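Local atomic coordinates of uncharacterized protein (Sinorhizobium meliloti, PDB entry 4DNH), a protein that is of unknown function but folds as a TIM barrel and may be an enzyme related to dihydrodipicolinate synthases. Residues A[277-289]-A[304-316]. Sequence-based numbering, arbitrary orientation.
Sequences GIFDAIAPVASAA and LLEPTVPLSRHIF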
ATOM      1  N   GLY A 277      -2.431  -0.495  -1.252  1.00 41.09           N
ATOM      2  CA  GLY A 277      -2.405   0.945  -1.001  1.00 38.28           C
ATOM      3  C   GLY A 277      -3.741   1.602  -1.333  1.00 38.87           C
ATOM      4  O   GLY A 277      -4.096   2.600  -0.722  1.00 39.78           O
ATOM      5  N   ILE A 278      -4.498   1.047  -2.286  1.00 38.01           N
ATOM      6  CA  ILE A 278      -5.808   1.625  -2.609  1.00 38.82           C
ATOM      7  C   ILE A 278      -6.812   1.463  -1.450  1.00 41.52           C
ATOM      8  O   ILE A 278      -7.689   2.302  -1.259  1.00 46.24           O
ATOM      9  CB  ILE A 278      -6.379   1.137  -3.981  1.00 38.92           C
ATOM     10  CG1 ILE A 278      -7.709   1.830  -4.327  1.00 38.30           C
ATOM     11  CG2 ILE A 278      -6.583  -0.373  -4.006  1.00 41.74           C
ATOM     12  CD1 ILE A 278      -7.595   3.308  -4.623  1.00 38.87           C
ATOM     13  N   PHE A 279      -6.669   0.398  -0.666  1.00 39.91           N
ATOM     14  CA  PHE A 279      -7.566   0.168   0.463  1.00 39.40           C
ATOM     15  C   PHE A 279      -7.438   1.223   1.553  1.00 42.20           C
ATOM     16  O   PHE A 279      -8.356   1.434   2.337  1.00 43.34           O
ATOM     17  CB  PHE A 279      -7.383  -1.237   1.012  1.00 38.09           C
ATOM     18  CG  PHE A 279      -8.200  -2.263   0.284  1.00 38.78           C
ATOM     19  CD1 PHE A 279      -8.871  -1.926  -0.890  1.00 38.33           C
ATOM     20  CD2 PHE A 279      -8.274  -3.559   0.747  1.00 39.68           C
ATOM     21  CE1 PHE A 279      -9.621  -2.852  -1.566  1.00 40.72           C
ATOM     22  CE2 PHE A 279      -9.023  -4.500   0.074  1.00 41.90           C
ATOM     23  CZ  PHE A 279      -9.703  -4.148  -1.086  1.00 43.04           C
ATOM     24  N   ASP A 280      -6.291   1.885   1.580  1.00 42.45           N
ATOM     25  CA  ASP A 280      -6.096   3.051   2.400  1.00 44.13           C
ATOM     26  C   ASP A 280      -7.068   4.157   1.917  1.00 45.00           C
ATOM     27  O   ASP A 280      -7.946   4.596   2.679  1.00 45.80           O
ATOM     28  CB  ASP A 280      -4.617   3.469   2.315  1.00 44.05           C
ATOM     29  CG  ASP A 280      -4.355   4.879   2.836  1.00 43.75           C
ATOM     30  OD1 ASP A 280      -5.236   5.768   2.718  1.00 41.58           O
ATOM     31  OD2 ASP A 280      -3.239   5.100   3.348  1.00 43.27           O
ATOM     32  N   ALA A 281      -6.930   4.568   0.653  1.00 40.95           N
ATOM     33  CA  ALA A 281      -7.732   5.659   0.080  1.00 39.62           C
ATOM     34  C   ALA A 281      -9.251   5.419   0.005  1.00 39.79           C
ATOM     35  O   ALA A 281     -10.038   6.378   0.070  1.00 41.21           O
ATOM     36  CB  ALA A 281      -7.193   6.042  -1.290  1.00 40.22           C
ATOM     37  N   ILE A 282      -9.670   4.162  -0.132  1.00 38.59           N
ATOM     38  CA  ILE A 282     -11.107   3.848  -0.182  1.00 40.54           C
ATOM     39  C   ILE A 282     -11.563   2.951   0.982  1.00 41.86           C
ATOM     40  O   ILE A 282     -12.567   2.216   0.876  1.00 42.72           O
ATOM     41  CB  ILE A 282     -11.508   3.208  -1.538  1.00 41.30           C
ATOM     42  CG1 ILE A 282     -10.877   1.819  -1.683  1.00 41.39           C
ATOM     43  CG2 ILE A 282     -11.141   4.122  -2.706  1.00 38.51           C
ATOM     44  CD1 ILE A 282     -11.250   1.094  -2.959  1.00 41.66           C
ATOM     45  N   ALA A 283     -10.825   3.031   2.091  1.00 40.47           N
ATOM     46  CA  ALA A 283     -11.081   2.221   3.285  1.00 39.83           C
ATOM     47  C   ALA A 283     -12.557   1.912   3.561  1.00 40.99           C
ATOM     48  O   ALA A 283     -12.913   0.728   3.656  1.00 42.45           O
ATOM     49  CB  ALA A 283     -10.400   2.821   4.519  1.00 37.27           C
ATOM     50  N   PRO A 284     -13.418   2.950   3.675  1.00 39.45           N
ATOM     51  CA  PRO A 284     -14.838   2.706   4.013  1.00 41.89           C
ATOM     52  C   PRO A 284     -15.562   1.816   3.032  1.00 44.49           C
ATOM     53  O   PRO A 284     -16.340   0.957   3.443  1.00 49.82           O
ATOM     54  CB  PRO A 284     -15.458   4.099   3.969  1.00 43.02           C
ATOM     55  CG  PRO A 284     -14.314   5.030   4.180  1.00 40.48           C
ATOM     56  CD  PRO A 284     -13.141   4.385   3.519  1.00 38.16           C
ATOM     57  N   VAL A 285     -15.292   2.015   1.744  1.00 43.99           N
ATOM     58  CA  VAL A 285     -15.934   1.264   0.668  1.00 43.69           C
ATOM     59  C   VAL A 285     -15.426  -0.171   0.658  1.00 43.84           C
ATOM     60  O   VAL A 285     -16.215  -1.117   0.535  1.00 44.50           O
ATOM     61  CB  VAL A 285     -15.660   1.914  -0.712  1.00 42.45           C
ATOM     62  CG1 VAL A 285     -16.256   1.079  -1.833  1.00 41.68           C
ATOM     63  CG2 VAL A 285     -16.205   3.336  -0.758  1.00 42.15           C
ATOM     64  N   ALA A 286     -14.109  -0.331   0.780  1.00 41.55           N
ATOM     65  CA  ALA A 286     -13.506  -1.661   0.777  1.00 42.48           C
ATOM     66  C   ALA A 286     -14.089  -2.516   1.896  1.00 45.55           C
ATOM     67  O   ALA A 286     -14.449  -3.682   1.685  1.00 47.15           O
ATOM     68  CB  ALA A 286     -11.996  -1.565   0.912  1.00 40.54           C
ATOM     69  N   SER A 287     -14.180  -1.914   3.083  1.00 44.65           N
ATOM     70  CA  SER A 287     -14.780  -2.534   4.235  1.00 45.01           C
ATOM     71  C   SER A 287     -16.206  -2.985   3.900  1.00 47.79           C
ATOM     72  O   SER A 287     -16.534  -4.163   4.045  1.00 49.09           O
ATOM     73  CB  SER A 287     -14.774  -1.562   5.413  1.00 45.57           C
ATOM     74  OG  SER A 287     -15.497  -2.077   6.523  1.00 47.29           O
ATOM     75  N   ALA A 288     -17.038  -2.054   3.432  1.00 48.46           N
ATOM     76  CA  ALA A 288     -18.433  -2.360   3.091  1.00 49.65           C
ATOM     77  C   ALA A 288     -18.545  -3.489   2.070  1.00 51.07           C
ATOM     78  O   ALA A 288     -19.455  -4.312   2.146  1.00 55.47           O
ATOM     79  CB  ALA A 288     -19.151  -1.117   2.585  1.00 48.62           C
ATOM     80  N   ALA A 289     -17.612  -3.527   1.126  1.00 48.68           N
ATOM     81  CA  ALA A 289     -17.641  -4.530   0.070  1.00 47.84           C
ATOM     82  C   ALA A 289     -17.110  -5.877   0.534  1.00 48.27           C
ATOM     83  O   ALA A 289     -17.645  -6.911   0.159  1.00 54.29           O
ATOM     84  CB  ALA A 289     -16.899  -4.035  -1.157  1.00 45.95           C
ATOM     85  N   LEU A 304     -20.375  -1.970  -5.139  1.00 51.61           N
ATOM     86  CA  LEU A 304     -19.607  -1.077  -4.287  1.00 50.17           C
ATOM     87  C   LEU A 304     -18.185  -0.817  -4.827  1.00 51.77           C
ATOM     88  O   LEU A 304     -17.708   0.328  -4.826  1.00 50.85           O
ATOM     89  CB  LEU A 304     -19.542  -1.635  -2.858  1.00 50.08           C
ATOM     90  CG  LEU A 304     -20.807  -1.627  -1.965  1.00 51.57           C
ATOM     91  CD1 LEU A 304     -20.636  -2.541  -0.767  1.00 50.13           C
ATOM     92  CD2 LEU A 304     -21.195  -0.233  -1.483  1.00 51.04           C
ATOM     93  N   LEU A 305     -17.519  -1.868  -5.310  1.00 49.91           N
ATOM     94  CA  LEU A 305     -16.104  -1.764  -5.631  1.00 46.94           C
ATOM     95  C   LEU A 305     -15.819  -1.314  -7.057  1.00 48.56           C
ATOM     96  O   LEU A 305     -14.948  -0.463  -7.268  1.00 48.46           O
ATOM     97  CB  LEU A 305     -15.390  -3.068  -5.310  1.00 46.59           C
ATOM     98  CG  LEU A 305     -14.130  -3.066  -4.439  1.00 46.30           C
ATOM     99  CD1 LEU A 305     -14.140  -2.059  -3.289  1.00 45.38           C
ATOM    100  CD2 LEU A 305     -13.872  -4.465  -3.905  1.00 44.57           C
ATOM    101  N   GLU A 306     -16.553  -1.844  -8.034  1.00 50.59           N
ATOM    102  CA  GLU A 306     -16.329  -1.457  -9.443  1.00 53.43           C
ATOM    103  C   GLU A 306     -16.254   0.056  -9.697  1.00 49.87           C
ATOM    104  O   GLU A 306     -15.476   0.480 -10.525  1.00 51.79           O
ATOM    105  CB  GLU A 306     -17.332  -2.118 -10.411  1.00 60.15           C
ATOM    106  CG  GLU A 306     -16.844  -3.433 -11.017  1.00 69.60           C
ATOM    107  CD  GLU A 306     -17.959  -4.263 -11.656  1.00 79.69           C
ATOM    108  OE1 GLU A 306     -19.101  -3.766 -11.768  1.00 85.21           O
ATOM    109  OE2 GLU A 306     -17.700  -5.427 -12.047  1.00 79.60           O
ATOM    110  N   PRO A 307     -17.065   0.872  -8.995  1.00 48.59           N
ATOM    111  CA  PRO A 307     -16.923   2.334  -9.176  1.00 48.36           C
ATOM    112  C   PRO A 307     -15.593   2.951  -8.660  1.00 44.78           C
ATOM    113  O   PRO A 307     -15.152   4.008  -9.129  1.00 43.37           O
ATOM    114  CB  PRO A 307     -18.128   2.885  -8.395  1.00 49.70           C
ATOM    115  CG  PRO A 307     -19.133   1.766  -8.430  1.00 48.93           C
ATOM    116  CD  PRO A 307     -18.279   0.551  -8.216  1.00 48.35           C
ATOM    117  N   THR A 308     -14.957   2.286  -7.708  1.00 43.17           N
ATOM    118  CA  THR A 308     -13.680   2.744  -7.211  1.00 41.66           C
ATOM    119  C   THR A 308     -12.566   2.444  -8.202  1.00 42.49           C
ATOM    120  O   THR A 308     -11.579   3.173  -8.269  1.00 45.26           O
ATOM    121  CB  THR A 308     -13.330   2.072  -5.871  1.00 40.04           C
ATOM    122  OG1 THR A 308     -13.043   0.687  -6.103  1.00 39.75           O
ATOM    123  CG2 THR A 308     -14.485   2.217  -4.867  1.00 37.51           C
ATOM    124  N   VAL A 309     -12.723   1.368  -8.965  1.00 42.40           N
ATOM    125  CA  VAL A 309     -11.682   0.889  -9.865  1.00 43.05           C
ATOM    126  C   VAL A 309     -11.165   1.982 -10.822  1.00 42.59           C
ATOM    127  O   VAL A 309      -9.949   2.136 -10.973  1.00 41.71           O
ATOM    128  CB  VAL A 309     -12.127  -0.402 -10.604  1.00 46.14           C
ATOM    129  CG1 VAL A 309     -11.162  -0.756 -11.732  1.00 45.24           C
ATOM    130  CG2 VAL A 309     -12.273  -1.556  -9.611  1.00 45.03           C
ATOM    131  N   PRO A 310     -12.074   2.759 -11.451  1.00 43.08           N
ATOM    132  CA  PRO A 310     -11.535   3.814 -12.307  1.00 41.69           C
ATOM    133  C   PRO A 310     -10.716   4.827 -11.500  1.00 41.30           C
ATOM    134  O   PRO A 310      -9.670   5.254 -11.959  1.00 40.95           O
ATOM    135  CB  PRO A 310     -12.790   4.470 -12.907  1.00 40.49           C
ATOM    136  CG  PRO A 310     -13.811   3.403 -12.877  1.00 43.17           C
ATOM    137  CD  PRO A 310     -13.532   2.601 -11.634  1.00 44.14           C
ATOM    138  N   LEU A 311     -11.197   5.191 -10.312  1.00 40.70           N
ATOM    139  CA  LEU A 311     -10.501   6.098  -9.412  1.00 36.91           C
ATOM    140  C   LEU A 311      -9.116   5.551  -9.099  1.00 36.78           C
ATOM    141  O   LEU A 311      -8.118   6.265  -9.198  1.00 38.06           O
ATOM    142  CB  LEU A 311     -11.305   6.284  -8.128  1.00 35.16           C
ATOM    143  CG  LEU A 311     -10.544   6.845  -6.915  1.00 34.54           C
ATOM    144  CD1 LEU A 311     -10.175   8.313  -7.104  1.00 32.40           C
ATOM    145  CD2 LEU A 311     -11.375   6.634  -5.649  1.00 34.44           C
ATOM    146  N   SER A 312      -9.056   4.280  -8.735  1.00 36.25           N
ATOM    147  CA  SER A 312      -7.784   3.644  -8.480  1.00 37.12           C
ATOM    148  C   SER A 312      -6.801   3.678  -9.676  1.00 38.06           C
ATOM    149  O   SER A 312      -5.637   4.025  -9.518  1.00 38.71           O
ATOM    150  CB  SER A 312      -8.015   2.202  -8.050  1.00 36.91           C
ATOM    151  OG  SER A 312      -6.847   1.740  -7.406  1.00 36.19           O
ATOM    152  N   ARG A 313      -7.261   3.285 -10.857  1.00 37.73           N
ATOM    153  CA  ARG A 313      -6.412   3.304 -12.031  1.00 39.68           C
ATOM    154  C   ARG A 313      -5.874   4.700 -12.298  1.00 40.42           C
ATOM    155  O   ARG A 313      -4.746   4.859 -12.764  1.00 40.28           O
ATOM    156  CB  ARG A 313      -7.176   2.775 -13.231  1.00 42.00           C
ATOM    157  CG  ARG A 313      -7.472   1.297 -13.065  1.00 43.13           C
ATOM    158  CD  ARG A 313      -8.452   0.752 -14.076  1.00 44.62           C
ATOM    159  NE  ARG A 313      -8.489  -0.696 -13.920  1.00 46.51           N
ATOM    160  CZ  ARG A 313      -9.200  -1.529 -14.668  1.00 46.34           C
ATOM    161  NH1 ARG A 313      -9.963  -1.071 -15.657  1.00 47.96           N
ATOM    162  NH2 ARG A 313      -9.144  -2.824 -14.417  1.00 44.91           N
ATOM    163  N   HIS A 314      -6.673   5.711 -11.967  1.00 40.62           N
ATOM    164  CA  HIS A 314      -6.258   7.096 -12.118  1.00 40.18           C
ATOM    165  C   HIS A 314      -5.188   7.464 -11.112  1.00 39.74           C
ATOM    166  O   HIS A 314      -4.162   8.052 -11.470  1.00 40.27           O
ATOM    167  CB  HIS A 314      -7.460   8.027 -12.033  1.00 38.70           C
ATOM    168  CG  HIS A 314      -7.090   9.493 -12.071  1.00 39.74           C
ATOM    169  ND1 HIS A 314      -6.815  10.147 -13.225  1.00 40.55           N
ATOM    170  CD2 HIS A 314      -6.945  10.430 -11.040  1.00 38.32           C
ATOM    171  CE1 HIS A 314      -6.518  11.434 -12.954  1.00 40.66           C
ATOM    172  NE2 HIS A 314      -6.598  11.609 -11.615  1.00 40.25           N
ATOM    173  N   ILE A 315      -5.415   7.101  -9.850  1.00 37.56           N
ATOM    174  CA  ILE A 315      -4.465   7.367  -8.782  1.00 36.11           C
ATOM    175  C   ILE A 315      -3.114   6.709  -9.048  1.00 37.72           C
ATOM    176  O   ILE A 315      -2.058   7.311  -8.764  1.00 37.79           O
ATOM    177  CB  ILE A 315      -5.013   6.952  -7.408  1.00 35.22           C
ATOM    178  CG1 ILE A 315      -6.155   7.901  -7.000  1.00 35.41           C
ATOM    179  CG2 ILE A 315      -3.898   6.982  -6.360  1.00 34.58           C
ATOM    180  CD1 ILE A 315      -6.899   7.499  -5.731  1.00 34.45           C
ATOM    181  N   PHE A 316      -3.142   5.503  -9.620  1.00 36.40           N
ATOM    182  CA  PHE A 316      -1.913   4.750  -9.883  1.00 35.84           C
ATOM    183  C   PHE A 316      -1.388   4.878 -11.308  1.00 38.82           C
ATOM    184  O   PHE A 316      -0.547   4.082 -11.735  1.00 39.42           O
ATOM    185  CB  PHE A 316      -2.104   3.275  -9.554  1.00 34.00           C
ATOM    186  CG  PHE A 316      -2.137   2.984  -8.082  1.00 32.96           C
ATOM    187  CD1 PHE A 316      -3.240   3.342  -7.312  1.00 32.96           C
ATOM    188  CD2 PHE A 316      -1.073   2.341  -7.472  1.00 32.42           C
ATOM    189  CE1 PHE A 316      -3.278   3.065  -5.956  1.00 33.30           C
ATOM    190  CE2 PHE A 316      -1.094   2.063  -6.123  1.00 33.68           C
ATOM    191  CZ  PHE A 316      -2.200   2.426  -5.361  1.00 34.59           C
TER
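I282 and T308 meet midway along an antiparallel pair of broken helices that follows the eighth strand, 273-276, of the parallel TIM barrel. Helices 278-281 and 283-294 lead away from the barrel, and helices 298-305 and 308-315 come back over them. Both segments are broken, at I282 and between L305 and T308, and no hydrogen bond crosses between them.

Apolar packing carries most of the contact. I282 sends CD1 across T308 at about a right angle, because CG1 sits between the backbone N and the carbonyl carbon (chi1 67°); I282 CD1 lies 3.7 Å from T308 CB. The other branch of I282, CG2, slides past L311 CD2 at 3.9 Å, the two side chains running in opposite directions. Beyond the break, V285 CG1 lies 3.7 Å from T308 CG2 and also comes against the carbonyl O of L304. At the far end A289 CB fits beside L304 CB and both methyls of L305, while L304 CD1 reaches the carbonyl of A288.

The hydroxyls of T308 and S312 find their hydrogen bonds within 304-316 or outside the two segments. T308 OG1 bonds to L305 O at 2.5 Å, in the carbonyl plane on a lone pair, and T308 N shares that acceptor; Y260 OH is a further partner of OG1. Replacing T308 by alanine is likely to cost L305 O one of its two donors here, take away this mate of Y260 OH, and open a gap beside V285 CG1 and I282 CD1.

Toward the barrel, the F316 ring meets the backbone of G277 at its edge, with F316 CE1 4.2 Å from I278 CB. S312 OG is hydrogen-bonded to D257 O, yet its flank is packed against I278: I278 CG1 lies 3.2 Å from S312 OG.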